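Side-chain contacts in homospermidine synthase (Legionella pneumophila subsp. pneumophila str. Philadelphia 1, PDB 2PH5), which binds NAD and probably catalyses the formation of the polyamine homospermidine: residues A[57-62]-A[386-391]; A[66-71]-A[75-80]; A[182-185]-A[190-193]; A[249-254]-A[464-469]. All coordinates share one frame; numbering follows the deposited sequence.

From the N terminus, the chain first opens contact 1 at 57-62, in the nucleotide-binding part of the fold, and closes it only at 386-391. Within that long span, contact 2 (66-71 with 75-80) ties a short turn beside the adenine of NAD, and contact 3 (182-185 with 190-193) packs the loop before helix 188-197 on that helix's first turns. Contact 4 starts at 249-254, also within the span, but reaches its partner 464-469 after contact 1 has closed, so these two cross. Contacts 2 and 3 are thus local, while contacts 1 and 4 join distant sequence. Contact 4 brings the C-terminal helix 466-469 to a loop, its centre about 45 Å from that of contact 1.

Contact 1: A[57-62]-A[386-391]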
# COMPACT_ATOMS: atom_id res chain seq x y z
N GLN A 57 9.70 28.30 -22.52
CA GLN A 57 10.27 29.64 -22.44
C GLN A 57 11.78 29.66 -22.20
O GLN A 57 12.47 30.56 -22.68
CB GLN A 57 9.58 30.46 -21.34
CG GLN A 57 8.11 30.73 -21.58
CD GLN A 57 7.21 29.67 -20.96
OE1 GLN A 57 7.45 28.47 -21.11
NE2 GLN A 57 6.17 30.12 -20.26
N GLN A 58 12.28 28.68 -21.47
CA GLN A 58 13.71 28.61 -21.19
C GLN A 58 14.50 28.31 -22.44
O GLN A 58 15.62 28.81 -22.62
CB GLN A 58 13.99 27.54 -20.13
CG GLN A 58 13.33 27.82 -18.79
CD GLN A 58 14.02 28.91 -17.99
OE1 GLN A 58 13.55 29.30 -16.92
NE2 GLN A 58 15.15 29.41 -18.51
N TYR A 59 13.93 27.50 -23.33
CA TYR A 59 14.60 27.15 -24.57
C TYR A 59 14.21 28.07 -25.71
O TYR A 59 14.85 28.08 -26.77
CB TYR A 59 14.31 25.69 -24.92
CG TYR A 59 14.98 24.72 -23.98
CD1 TYR A 59 16.33 24.41 -24.11
CD2 TYR A 59 14.26 24.12 -22.93
CE1 TYR A 59 16.96 23.54 -23.22
CE2 TYR A 59 14.87 23.25 -22.04
CZ TYR A 59 16.23 22.97 -22.19
OH TYR A 59 16.86 22.13 -21.30
N GLY A 60 13.15 28.85 -25.50
CA GLY A 60 12.69 29.77 -26.53
C GLY A 60 12.05 29.04 -27.71
O GLY A 60 12.27 29.40 -28.87
N VAL A 61 11.26 28.02 -27.41
CA VAL A 61 10.61 27.26 -28.45
C VAL A 61 9.14 27.65 -28.54
O VAL A 61 8.45 27.72 -27.53
CB VAL A 61 10.76 25.73 -28.19
CG1 VAL A 61 9.89 24.92 -29.14
CG2 VAL A 61 12.22 25.33 -28.38
N SER A 62 8.70 27.94 -29.75
CA SER A 62 7.32 28.33 -30.02
C SER A 62 6.34 27.30 -29.44
O SER A 62 6.58 26.10 -29.52
CB SER A 62 7.13 28.46 -31.54
OG SER A 62 5.76 28.59 -31.88
N ALA A 386 20.34 16.09 -16.65
CA ALA A 386 19.36 16.90 -17.36
C ALA A 386 18.26 17.47 -16.47
O ALA A 386 17.80 16.82 -15.54
CB ALA A 386 18.73 16.08 -18.48
N PRO A 387 17.82 18.71 -16.77
CA PRO A 387 16.77 19.36 -15.99
C PRO A 387 15.40 18.82 -16.42
O PRO A 387 15.30 18.04 -17.37
CB PRO A 387 16.94 20.83 -16.35
CG PRO A 387 17.33 20.75 -17.79
CD PRO A 387 18.35 19.63 -17.80
N TYR A 388 14.36 19.26 -15.71
CA TYR A 388 12.99 18.85 -16.02
C TYR A 388 12.90 17.34 -16.17
O TYR A 388 12.18 16.82 -17.03
CB TYR A 388 12.54 19.53 -17.32
CG TYR A 388 12.84 21.00 -17.34
CD1 TYR A 388 12.17 21.88 -16.49
CD2 TYR A 388 13.84 21.52 -18.17
CE1 TYR A 388 12.47 23.24 -16.47
CE2 TYR A 388 14.15 22.88 -18.16
CZ TYR A 388 13.46 23.73 -17.30
OH TYR A 388 13.75 25.08 -17.26
N ASN A 389 13.64 16.63 -15.32
CA ASN A 389 13.68 15.18 -15.37
C ASN A 389 13.87 14.51 -14.02
O ASN A 389 14.58 15.03 -13.14
CB ASN A 389 14.83 14.73 -16.29
CG ASN A 389 14.40 14.55 -17.73
OD1 ASN A 389 13.74 13.56 -18.08
ND2 ASN A 389 14.77 15.50 -18.57
N ASN A 390 13.23 13.37 -13.86
CA ASN A 390 13.40 12.57 -12.66
C ASN A 390 13.95 11.26 -13.21
O ASN A 390 14.12 11.12 -14.42
CB ASN A 390 12.08 12.35 -11.89
CG ASN A 390 10.96 11.78 -12.74
OD1 ASN A 390 11.15 10.83 -13.51
ND2 ASN A 390 9.77 12.36 -12.59
N ALA A 391 14.26 10.32 -12.33
CA ALA A 391 14.81 9.04 -12.74
C ALA A 391 13.94 8.38 -13.81
O ALA A 391 14.45 7.93 -14.84
CB ALA A 391 14.94 8.13 -11.53
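With CG beside its backbone N (chi1 -70°), Tyr59 sends its ring out from the end of helix 55-59. A similar first torsion in Tyr388 (chi1 -48°) brings that ring back the other way, and the two phenols run antiparallel alongside one another. They meet obliquely, Tyr59 CE2 lying 4.0 Å from Tyr388 CE2. Further out, Tyr59 OH rests 3.8 Å from Pro387 CG, while Tyr388 OH lies against the aliphatic stem of Gln58, 3.2 Å from Gln58 CG. Long tyrosines suit this place because the backbones stay apart, with 11.0 Å between Gln58 CA and Pro387 CA: the rings span the gap, and their polar ends tolerate a surface setting. The loop has its own brace, since Asn389 ND2 turns back to donate to Pro387 O at 2.9 Å. Gly60, whose positive phi is easiest without a side chain, is the C-prime residue of the Schellman motif that ends the helix. Helix 23-35 packs against both partners: Tyr59 and Pro387 touch Pro30, and the Tyr59 ring meets Phe33. The loop joining helices 379-385 and 391-408 is thereby laid against the NAD-binding part, where Val61 packs on strand 43-47.

Contact 2: A[66-71]-A[75-80]; sequences QQITPQ and EVIGST. With NAD (nicotinamide-adenine-dinucleotide), chain C.
Gln66 starts the contact with CG anti to the backbone N (chi1 179°) and its chain bent at chi2, which takes OE1 to Val76, 3.8 Å from Val76 CG1. Its backbone meanwhile pairs with Ala47, continuing the edge of the parallel sheet. At Gln67 the chain passes the adenine, and the methylene Gln67 CG approaches NAD N6A to 3.3 Å. Ile68 then faces two ways. Its amide donates to the cofactor, Ile68 N to NAD N1A at 2.8 Å and nearly straight (170°), and a weak bond runs from NAD N6A to Ile68 O. Its side chain crosses to the other segment, where Ile68 CD1 lies 3.7 Å from Val76 CG1 and 3.8 Å from Ile77 CD1. Branched aliphatic residues fit here, packing the loop against Val76 and Ile77 and, through Ile68 and Ile77, resting on Ile46 of strand 43-47. Asn72 steadies the turn, taking Thr69 N and giving to Gln67 O. At Gln71 a water donates to both Gln71 O and Glu75 OE2, joining the ends. The chemistry implies that main-chain groups read the adenine edge, pairing a donor with N1A, while the apolar packing behind them probably helps to hold Ile68 in place.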
# COMPACT_ATOMS: atom_id res chain seq x y z
N GLN A 66 -3.53 24.44 -28.93
CA GLN A 66 -4.61 24.00 -29.79
C GLN A 66 -4.97 22.55 -29.60
O GLN A 66 -4.11 21.71 -29.36
CB GLN A 66 -4.27 24.24 -31.27
CG GLN A 66 -5.38 23.76 -32.20
CD GLN A 66 -5.69 24.75 -33.31
OE1 GLN A 66 -4.83 25.07 -34.14
NE2 GLN A 66 -6.93 25.22 -33.35
N GLN A 67 -6.26 22.25 -29.70
CA GLN A 67 -6.75 20.89 -29.57
C GLN A 67 -6.79 20.25 -30.96
O GLN A 67 -7.40 20.78 -31.88
CB GLN A 67 -8.14 20.90 -28.94
CG GLN A 67 -8.83 19.54 -28.91
CD GLN A 67 -10.22 19.62 -28.29
OE1 GLN A 67 -10.37 19.99 -27.13
NE2 GLN A 67 -11.24 19.27 -29.07
N ILE A 68 -6.11 19.11 -31.11
CA ILE A 68 -6.08 18.42 -32.40
C ILE A 68 -7.25 17.45 -32.50
O ILE A 68 -7.43 16.59 -31.65
CB ILE A 68 -4.75 17.64 -32.57
CG1 ILE A 68 -3.56 18.62 -32.54
CG2 ILE A 68 -4.75 16.85 -33.87
CD1 ILE A 68 -3.68 19.75 -33.55
N THR A 69 -8.04 17.60 -33.54
CA THR A 69 -9.20 16.75 -33.70
C THR A 69 -9.17 16.06 -35.06
O THR A 69 -8.31 16.34 -35.89
CB THR A 69 -10.47 17.59 -33.64
OG1 THR A 69 -10.46 18.51 -34.74
CG2 THR A 69 -10.53 18.36 -32.33
N PRO A 70 -10.12 15.14 -35.29
CA PRO A 70 -10.18 14.43 -36.57
C PRO A 70 -10.53 15.42 -37.70
O PRO A 70 -10.12 15.24 -38.85
CB PRO A 70 -11.27 13.39 -36.34
CG PRO A 70 -11.12 13.09 -34.86
CD PRO A 70 -10.97 14.47 -34.28
N GLN A 71 -11.27 16.47 -37.35
CA GLN A 71 -11.69 17.48 -38.31
C GLN A 71 -10.64 18.54 -38.70
O GLN A 71 -10.80 19.21 -39.72
CB GLN A 71 -12.95 18.21 -37.81
CG GLN A 71 -14.18 17.34 -37.58
CD GLN A 71 -14.05 16.43 -36.38
OE1 GLN A 71 -13.42 16.79 -35.37
NE2 GLN A 71 -14.66 15.24 -36.46
N GLU A 75 -5.08 19.77 -41.55
CA GLU A 75 -4.62 21.12 -41.85
C GLU A 75 -3.65 21.66 -40.80
O GLU A 75 -2.59 22.18 -41.15
CB GLU A 75 -5.80 22.07 -42.00
CG GLU A 75 -5.41 23.48 -42.44
CD GLU A 75 -6.59 24.29 -42.94
OE1 GLU A 75 -6.38 25.46 -43.34
OE2 GLU A 75 -7.72 23.76 -42.95
N VAL A 76 -4.01 21.55 -39.53
CA VAL A 76 -3.16 22.04 -38.46
C VAL A 76 -1.79 21.38 -38.45
O VAL A 76 -0.76 22.06 -38.47
CB VAL A 76 -3.82 21.84 -37.08
CG1 VAL A 76 -2.91 22.36 -35.99
CG2 VAL A 76 -5.15 22.55 -37.03
N ILE A 77 -1.78 20.05 -38.41
CA ILE A 77 -0.54 19.28 -38.38
C ILE A 77 0.10 19.22 -39.76
O ILE A 77 1.32 19.33 -39.90
CB ILE A 77 -0.79 17.83 -37.89
CG1 ILE A 77 -1.45 17.84 -36.51
CG2 ILE A 77 0.51 17.04 -37.87
CD1 ILE A 77 -0.60 18.49 -35.43
N GLY A 78 -0.73 19.04 -40.79
CA GLY A 78 -0.23 18.96 -42.14
C GLY A 78 0.55 20.18 -42.61
O GLY A 78 1.57 20.05 -43.28
N SER A 79 0.07 21.37 -42.27
CA SER A 79 0.74 22.59 -42.69
C SER A 79 1.99 22.88 -41.90
O SER A 79 2.68 23.87 -42.15
CB SER A 79 -0.21 23.78 -42.56
OG SER A 79 -1.34 23.60 -43.40
N THR A 80 2.31 22.00 -40.97
CA THR A 80 3.48 22.22 -40.15
C THR A 80 4.62 21.27 -40.51
O THR A 80 5.74 21.44 -40.02
CB THR A 80 3.11 22.06 -38.66
OG1 THR A 80 4.02 22.83 -37.87
CG2 THR A 80 3.19 20.61 -38.24
PA NAD C . 0.50 13.75 -20.48
O1A NAD C . -0.97 13.50 -20.28
O2A NAD C . 1.29 14.27 -19.34
O5B NAD C . 0.74 14.74 -21.75
C5B NAD C . 0.06 14.52 -22.98
C4B NAD C . -0.04 15.86 -23.72
O4B NAD C . -0.75 15.60 -24.91
C3B NAD C . -0.80 16.96 -22.97
O3B NAD C . 0.01 18.13 -22.85
C2B NAD C . -2.03 17.19 -23.79
O2B NAD C . -2.52 18.51 -23.78
C1B NAD C . -1.63 16.68 -25.18
N9A NAD C . -2.72 16.16 -26.01
C8A NAD C . -3.87 15.53 -25.50
N7A NAD C . -4.96 15.84 -26.22
C5A NAD C . -4.55 16.68 -27.20
C6A NAD C . -5.24 17.30 -28.24
N6A NAD C . -6.54 17.15 -28.46
N1A NAD C . -4.50 18.12 -29.08
C2A NAD C . -3.14 18.32 -28.92
N3A NAD C . -2.44 17.71 -27.91
C4A NAD C . -3.17 16.90 -27.08
O3 NAD C . 1.09 12.34 -20.89
PN NAD C . 2.55 11.85 -21.33
O1N NAD C . 2.87 10.65 -20.52
O2N NAD C . 3.48 13.03 -21.28
O5D NAD C . 2.09 11.47 -22.80
C5D NAD C . 2.90 10.92 -23.81
C4D NAD C . 2.59 9.44 -23.79
O4D NAD C . 3.79 8.73 -23.66
C3D NAD C . 1.46 8.43 -23.77
O3D NAD C . 1.00 8.14 -25.08
C2D NAD C . 2.10 7.24 -23.09
O2D NAD C . 1.48 6.02 -23.37
C1D NAD C . 3.56 7.33 -23.54
N1N NAD C . 4.59 6.87 -22.59
C2N NAD C . 5.44 5.85 -22.94
C3N NAD C . 6.42 5.46 -22.00
C7N NAD C . 7.40 4.38 -22.29
O7N NAD C . 8.33 4.09 -21.32
N7N NAD C . 7.43 3.73 -23.43
C4N NAD C . 6.52 6.10 -20.72
C5N NAD C . 5.62 7.14 -20.40
C6N NAD C . 4.66 7.53 -21.32
O HOH W 1 -9.28 21.64 -40.98

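Contact 3: A[182-185]-A[190-193]; sequences INRP and EWAN
A CH-pi contact of proline on tryptophan closes the short loop that leads into helix 188-197: Pro185 points CG at one face of Trp191, one residue along from Glu190, which meets the same proline from another direction. Pro185 CG sits over the face of the six-membered ring, although its exact closeness in the model is doubtful, and the two side chains stand at about a right angle to each other. Trp191 has CG beside its backbone N (chi1 -83°), a rotation that swings the indole back from the helix toward the loop. The rest of the proline is used as well. Pro185 CB touches Glu190 CB at 3.4 Å, and the extended glutamate runs on until Glu190 OE1 is 3.5 Å from Pro185 CA. At the margin, Arg184 CD comes obliquely to the indole, 4.2 Å from Trp191 CZ2, while its guanidinium leads away to a salt bridge with Asp422. Helix 158-176 supports both partners, Pro185 touching Leu172 and Trp191 touching Leu171. Each residue type fits its task: proline presents a compact, rigid ring whose CG projects and costs little entropy to hold, tryptophan offers a broad electron-rich face, and glutamate pairs an apolar stem with a polar end. One oxygen of that end, OE1, accepts from Lys186 N, while Asn187 OD1 accepts from Glu190 N. Dispersion and CH-pi attraction therefore carry the contact between the segments, and the carboxylate, near the start of a helix, is probably stabilised in its charged form by the helix dipole.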
# COMPACT_ATOMS: atom_id res chain seq x y z
N ILE A 182 28.30 -17.50 -30.92
CA ILE A 182 27.57 -17.43 -32.19
C ILE A 182 27.56 -16.02 -32.75
O ILE A 182 28.21 -15.12 -32.21
CB ILE A 182 26.12 -17.93 -32.02
CG1 ILE A 182 25.28 -16.92 -31.21
CG2 ILE A 182 26.11 -19.29 -31.34
CD1 ILE A 182 25.67 -16.79 -29.76
N ASN A 183 26.82 -15.83 -33.83
CA ASN A 183 26.71 -14.52 -34.46
C ASN A 183 25.45 -13.84 -33.96
O ASN A 183 24.48 -14.50 -33.59
CB ASN A 183 26.65 -14.66 -35.99
CG ASN A 183 27.75 -15.53 -36.55
OD1 ASN A 183 27.72 -16.76 -36.41
ND2 ASN A 183 28.73 -14.91 -37.20
N ARG A 184 25.47 -12.51 -33.94
CA ARG A 184 24.32 -11.74 -33.49
C ARG A 184 23.15 -12.04 -34.43
O ARG A 184 23.21 -11.71 -35.62
CB ARG A 184 24.65 -10.25 -33.50
CG ARG A 184 23.79 -9.42 -32.55
CD ARG A 184 22.86 -8.47 -33.29
NE ARG A 184 23.56 -7.38 -33.95
CZ ARG A 184 24.35 -6.50 -33.34
NH1 ARG A 184 24.94 -5.53 -34.05
NH2 ARG A 184 24.55 -6.57 -32.04
N PRO A 185 22.09 -12.67 -33.91
CA PRO A 185 20.90 -13.03 -34.71
C PRO A 185 20.25 -11.83 -35.39
O PRO A 185 20.34 -10.71 -34.90
CB PRO A 185 19.98 -13.69 -33.68
CG PRO A 185 20.37 -13.03 -32.41
CD PRO A 185 21.87 -12.98 -32.49
N GLU A 190 15.52 -16.25 -35.30
CA GLU A 190 16.84 -16.49 -34.72
C GLU A 190 16.88 -16.04 -33.26
O GLU A 190 17.51 -16.69 -32.43
CB GLU A 190 17.93 -15.77 -35.51
CG GLU A 190 18.09 -16.26 -36.94
CD GLU A 190 19.37 -15.76 -37.59
OE1 GLU A 190 19.60 -14.53 -37.61
OE2 GLU A 190 20.15 -16.60 -38.09
N TRP A 191 16.21 -14.93 -32.96
CA TRP A 191 16.19 -14.43 -31.59
C TRP A 191 15.39 -15.39 -30.72
O TRP A 191 15.77 -15.70 -29.59
CB TRP A 191 15.56 -13.04 -31.52
CG TRP A 191 16.51 -11.93 -31.84
CD1 TRP A 191 16.45 -11.08 -32.91
CD2 TRP A 191 17.67 -11.55 -31.09
NE1 TRP A 191 17.51 -10.20 -32.87
CE2 TRP A 191 18.27 -10.47 -31.76
CE3 TRP A 191 18.26 -12.03 -29.92
CZ2 TRP A 191 19.43 -9.85 -31.30
CZ3 TRP A 191 19.42 -11.41 -29.45
CH2 TRP A 191 19.99 -10.34 -30.14
N ALA A 192 14.27 -15.86 -31.26
CA ALA A 192 13.42 -16.80 -30.55
C ALA A 192 14.21 -18.08 -30.30
O ALA A 192 14.19 -18.63 -29.20
CB ALA A 192 12.17 -17.10 -31.37
N ASN A 193 14.91 -18.53 -31.33
CA ASN A 193 15.71 -19.74 -31.25
C ASN A 193 16.78 -19.65 -30.17
O ASN A 193 17.01 -20.61 -29.43
CB ASN A 193 16.33 -20.03 -32.62
CG ASN A 193 17.45 -21.04 -32.54
OD1 ASN A 193 18.62 -20.67 -32.36
ND2 ASN A 193 17.11 -22.32 -32.67

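Contact 4: A[249-254]-A[464-469]; sequences HWPHDA and WQFFNI
An offset stack of His249 on Phe467 forms the tight part of this contact, which fastens the loop before strand 254-255 to the short C-terminal helix 466-469. The ring centroids are 4.2 Å apart and the planes only 15° from parallel. Phe467 holds CG anti to its backbone N (chi1 -169°), which turns the phenyl ring over the imidazole. Phe467 CB also lies over that face, 3.5 Å from His249 CG. At the edge of the same imidazole arrives the end of the Gln465 side chain. Gln465 also occupies the N-cap position, and its carbonyl begins the helix, with Gln465 O accepting from Asn468 N at 2.7 Å. The packing is looser toward the other end of the loop: Pro251 meets Phe466 at the ring edge, Pro251 CG lying 4.0 Å from Phe466 CD1. Proline is well placed there, opening the type I turn from Pro251 to Ala254, while Phe466 continues into the interior against Val276. Within this turn His252 is exposed, and it packs on Glu474 of the second subunit. Histidine suits the stack because it gives a flat aromatic face and keeps a polar rim: its NE2 is hydrogen-bonded to Asp459 OD1.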
# COMPACT_ATOMS: atom_id res chain seq x y z
N HIS A 249 0.24 -25.11 -15.50
CA HIS A 249 -0.92 -24.81 -14.66
C HIS A 249 -1.82 -23.76 -15.32
O HIS A 249 -1.33 -22.86 -15.99
CB HIS A 249 -0.44 -24.29 -13.30
CG HIS A 249 0.35 -25.30 -12.52
ND1 HIS A 249 -0.24 -26.21 -11.68
CD2 HIS A 249 1.68 -25.55 -12.48
CE1 HIS A 249 0.69 -26.98 -11.14
NE2 HIS A 249 1.87 -26.60 -11.62
N TRP A 250 -3.12 -23.87 -15.13
CA TRP A 250 -4.03 -22.90 -15.75
C TRP A 250 -4.74 -22.09 -14.66
O TRP A 250 -5.50 -22.64 -13.88
CB TRP A 250 -5.02 -23.62 -16.66
CG TRP A 250 -5.98 -22.71 -17.35
CD1 TRP A 250 -7.26 -22.41 -16.97
CD2 TRP A 250 -5.71 -21.91 -18.51
NE1 TRP A 250 -7.80 -21.48 -17.82
CE2 TRP A 250 -6.88 -21.15 -18.78
CE3 TRP A 250 -4.60 -21.76 -19.35
CZ2 TRP A 250 -6.97 -20.26 -19.85
CZ3 TRP A 250 -4.68 -20.86 -20.42
CH2 TRP A 250 -5.86 -20.12 -20.66
N PRO A 251 -4.49 -20.77 -14.60
CA PRO A 251 -5.12 -19.91 -13.59
C PRO A 251 -6.63 -20.08 -13.54
O PRO A 251 -7.29 -20.11 -14.58
CB PRO A 251 -4.71 -18.50 -14.03
CG PRO A 251 -3.43 -18.71 -14.78
CD PRO A 251 -3.74 -19.95 -15.58
N HIS A 252 -7.19 -20.20 -12.34
CA HIS A 252 -8.63 -20.38 -12.17
C HIS A 252 -9.45 -19.27 -12.83
O HIS A 252 -10.49 -19.53 -13.42
CB HIS A 252 -8.99 -20.45 -10.68
CG HIS A 252 -8.56 -19.24 -9.90
ND1 HIS A 252 -7.24 -18.96 -9.64
CD2 HIS A 252 -9.28 -18.23 -9.37
CE1 HIS A 252 -7.16 -17.81 -8.97
NE2 HIS A 252 -8.39 -17.35 -8.80
N ASP A 253 -8.96 -18.03 -12.72
CA ASP A 253 -9.65 -16.87 -13.27
C ASP A 253 -9.08 -16.39 -14.61
O ASP A 253 -9.15 -15.21 -14.94
CB ASP A 253 -9.62 -15.72 -12.25
CG ASP A 253 -8.26 -15.54 -11.59
OD1 ASP A 253 -7.27 -16.12 -12.08
OD2 ASP A 253 -8.18 -14.82 -10.57
N ALA A 254 -8.54 -17.33 -15.38
CA ALA A 254 -7.96 -17.00 -16.68
C ALA A 254 -8.87 -17.34 -17.85
O ALA A 254 -9.77 -18.17 -17.73
CB ALA A 254 -6.63 -17.72 -16.84
N TRP A 464 9.89 -21.89 -12.07
CA TRP A 464 9.51 -20.89 -13.05
C TRP A 464 8.08 -21.01 -13.56
O TRP A 464 7.74 -20.44 -14.59
CB TRP A 464 10.49 -20.93 -14.19
CG TRP A 464 11.88 -20.80 -13.70
CD1 TRP A 464 12.92 -21.62 -14.00
CD2 TRP A 464 12.39 -19.77 -12.85
NE1 TRP A 464 14.07 -21.16 -13.39
CE2 TRP A 464 13.77 -20.02 -12.68
CE3 TRP A 464 11.82 -18.65 -12.22
CZ2 TRP A 464 14.60 -19.20 -11.90
CZ3 TRP A 464 12.65 -17.84 -11.44
CH2 TRP A 464 14.02 -18.12 -11.29
N GLN A 465 7.24 -21.75 -12.83
CA GLN A 465 5.84 -21.90 -13.23
C GLN A 465 5.03 -20.72 -12.72
O GLN A 465 5.17 -20.32 -11.56
CB GLN A 465 5.25 -23.19 -12.64
CG GLN A 465 5.74 -24.46 -13.31
CD GLN A 465 5.04 -24.71 -14.63
OE1 GLN A 465 5.67 -25.11 -15.61
NE2 GLN A 465 3.74 -24.50 -14.66
N PHE A 466 4.16 -20.18 -13.57
CA PHE A 466 3.34 -19.04 -13.17
C PHE A 466 2.59 -19.37 -11.87
O PHE A 466 2.31 -18.50 -11.05
CB PHE A 466 2.35 -18.68 -14.28
CG PHE A 466 1.61 -17.39 -14.03
CD1 PHE A 466 0.23 -17.39 -13.87
CD2 PHE A 466 2.31 -16.17 -13.94
CE1 PHE A 466 -0.45 -16.20 -13.62
CE2 PHE A 466 1.63 -14.98 -13.69
CZ PHE A 466 0.25 -15.00 -13.53
N PHE A 467 2.29 -20.65 -11.69
CA PHE A 467 1.60 -21.13 -10.49
C PHE A 467 2.36 -20.70 -9.22
O PHE A 467 1.74 -20.44 -8.18
CB PHE A 467 1.48 -22.66 -10.57
CG PHE A 467 0.57 -23.26 -9.54
CD1 PHE A 467 -0.81 -23.10 -9.63
CD2 PHE A 467 1.09 -24.03 -8.51
CE1 PHE A 467 -1.66 -23.71 -8.71
CE2 PHE A 467 0.25 -24.63 -7.58
CZ PHE A 467 -1.12 -24.48 -7.67
N ASN A 468 3.69 -20.63 -9.30
CA ASN A 468 4.51 -20.23 -8.15
C ASN A 468 4.75 -18.72 -8.07
O ASN A 468 4.93 -18.16 -6.98
CB ASN A 468 5.89 -20.91 -8.17
CG ASN A 468 5.81 -22.42 -8.13
OD1 ASN A 468 5.15 -23.00 -7.26
ND2 ASN A 468 6.49 -23.06 -9.07
N ILE A 469 4.77 -18.06 -9.22
CA ILE A 469 5.03 -16.63 -9.27
C ILE A 469 3.83 -15.78 -8.84
O ILE A 469 3.99 -14.84 -8.06
CB ILE A 469 5.52 -16.23 -10.68
CG1 ILE A 469 6.88 -16.90 -10.93
CG2 ILE A 469 5.63 -14.71 -10.79
CD1 ILE A 469 7.30 -16.98 -12.38